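Cysteine protease-like VirA (Shigella flexneri, PDB 3EB8) is a secreted virulence effector that promotes bacterial entry into epithelial cells and spread within and between them, and is probably not a protease. Local coordinates at residues A[175-180]-A[190-195]. Numbering follows the deposited sequence.
Sequences NELGIN and QMLSYN
Leu-192 rests its two methyls against neighbouring residues, one on Leu-177 and the other on Glu-176, and this small apolar meeting holds the contact together without a hydrogen bond across it. The two methyls divide the work. Leu-192 CD1 lies 3.5 Å from Leu-177 CG, while its modelled approach to Leu-177 CD2 is too short to be trusted in detail. Leu-192 CD2 lies 3.8 Å from Glu-176 CB, so the glutamate takes part mainly through the aliphatic root of its side chain. Both Leu-177 and Glu-176 cross Leu-192 at about a right angle. Leu-192 CG stands beside its own backbone N and anti to the carbonyl carbon (chi1 -85°), on a CB that already faces 175-180.

At the edge of this apolar meeting, Glu-176 OE1 makes a loose van der Waals contact with Leu-192 CD2 at 3.9 Å.

Backbone turns shape both sides. Gly-178, with a positive phi of 82°, closes helix 167-176 in a Schellman motif just after Leu-177. In 190-195, Ser-193 is the N-cap of helix 194-204: its hydroxyl caps a backbone N just beyond 190-195, and Gln-196 OE1 bonds back to Ser-193 N, as in a capping box.

The contact thus joins the end of one helix to the start of the next, the latter within the region assigned to tubulin binding. Leu-192 also packs on Val-197 and Ile-200 of helix 194-204, and Glu-176 likewise touches Ile-200, whereas Leu-177 and Met-191 both reach Ile-229 of helix 226-234.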
# COMPACT_ATOMS: atom_id res chain seq x y z
N ASN A 175 -18.13 -11.08 8.24
CA ASN A 175 -19.19 -12.07 8.30
C ASN A 175 -20.51 -11.52 8.86
O ASN A 175 -21.59 -11.83 8.34
CB ASN A 175 -18.74 -13.29 9.12
CG ASN A 175 -19.90 -14.14 9.57
OD1 ASN A 175 -20.22 -14.20 10.77
ND2 ASN A 175 -20.58 -14.79 8.62
N GLU A 176 -20.41 -10.73 9.93
CA GLU A 176 -21.59 -10.17 10.57
C GLU A 176 -22.12 -8.96 9.80
O GLU A 176 -23.30 -8.64 9.87
CB GLU A 176 -21.33 -9.84 12.04
CG GLU A 176 -20.90 -11.07 12.85
CD GLU A 176 -21.15 -10.95 14.35
OE1 GLU A 176 -21.34 -9.82 14.84
OE2 GLU A 176 -21.16 -11.99 15.03
N LEU A 177 -21.24 -8.32 9.04
CA LEU A 177 -21.67 -7.32 8.07
C LEU A 177 -22.43 -8.00 6.94
O LEU A 177 -22.97 -7.34 6.07
CB LEU A 177 -20.47 -6.56 7.51
CG LEU A 177 -19.84 -5.48 8.41
CD1 LEU A 177 -18.47 -5.06 7.89
CD2 LEU A 177 -20.75 -4.26 8.54
N GLY A 178 -22.44 -9.33 6.95
CA GLY A 178 -23.21 -10.10 5.98
C GLY A 178 -22.51 -10.27 4.65
O GLY A 178 -23.12 -10.69 3.66
N ILE A 179 -21.22 -9.94 4.61
CA ILE A 179 -20.44 -10.16 3.40
C ILE A 179 -20.12 -11.65 3.23
O ILE A 179 -19.32 -12.22 3.99
CB ILE A 179 -19.14 -9.31 3.38
CG1 ILE A 179 -19.47 -7.81 3.39
CG2 ILE A 179 -18.31 -9.67 2.17
CD1 ILE A 179 -18.27 -6.88 3.57
N ASN A 180 -20.76 -12.28 2.25
CA ASN A 180 -20.41 -13.64 1.86
C ASN A 180 -20.36 -13.83 0.35
O ASN A 180 -20.26 -12.86 -0.41
CB ASN A 180 -21.32 -14.68 2.53
CG ASN A 180 -22.78 -14.45 2.22
OD1 ASN A 180 -23.16 -14.20 1.07
ND2 ASN A 180 -23.62 -14.54 3.25
N GLN A 190 -25.62 -2.84 6.12
CA GLN A 190 -26.20 -2.29 7.34
C GLN A 190 -25.15 -2.35 8.43
O GLN A 190 -24.47 -3.37 8.59
CB GLN A 190 -27.45 -3.06 7.76
CG GLN A 190 -28.69 -2.70 6.96
CD GLN A 190 -29.75 -3.78 7.04
OE1 GLN A 190 -29.60 -4.76 7.77
NE2 GLN A 190 -30.83 -3.61 6.28
N MET A 191 -25.02 -1.27 9.17
CA MET A 191 -23.96 -1.16 10.17
C MET A 191 -24.27 -1.97 11.42
O MET A 191 -25.43 -2.16 11.78
CB MET A 191 -23.71 0.32 10.49
CG MET A 191 -22.98 1.04 9.37
SD MET A 191 -21.42 0.20 8.98
CE MET A 191 -20.73 0.10 10.64
N LEU A 192 -23.22 -2.45 12.08
CA LEU A 192 -23.38 -3.29 13.26
C LEU A 192 -23.73 -2.49 14.50
O LEU A 192 -23.21 -1.39 14.72
CB LEU A 192 -22.11 -4.13 13.51
CG LEU A 192 -21.99 -5.45 12.74
CD1 LEU A 192 -21.87 -5.18 11.27
CD2 LEU A 192 -20.81 -6.29 13.20
N SER A 193 -24.62 -3.03 15.33
CA SER A 193 -24.90 -2.40 16.61
C SER A 193 -23.66 -2.41 17.50
O SER A 193 -22.72 -3.16 17.26
CB SER A 193 -26.04 -3.13 17.33
OG SER A 193 -25.63 -4.42 17.74
N TYR A 194 -23.66 -1.57 18.53
CA TYR A 194 -22.63 -1.68 19.55
C TYR A 194 -22.62 -3.09 20.15
O TYR A 194 -21.56 -3.67 20.38
CB TYR A 194 -22.82 -0.65 20.66
CG TYR A 194 -21.98 -1.00 21.86
CD1 TYR A 194 -20.65 -0.61 21.94
CD2 TYR A 194 -22.50 -1.77 22.89
CE1 TYR A 194 -19.87 -0.95 23.03
CE2 TYR A 194 -21.74 -2.12 23.98
CZ TYR A 194 -20.42 -1.71 24.04
OH TYR A 194 -19.67 -2.07 25.14
N ASN A 195 -23.81 -3.62 20.43
CA ASN A 195 -23.93 -4.97 20.95
C ASN A 195 -23.22 -6.00 20.09
O ASN A 195 -22.46 -6.83 20.61
CB ASN A 195 -25.40 -5.36 21.07
CG ASN A 195 -26.05 -4.75 22.27
OD1 ASN A 195 -25.39 -4.07 23.05
ND2 ASN A 195 -27.36 -4.97 22.42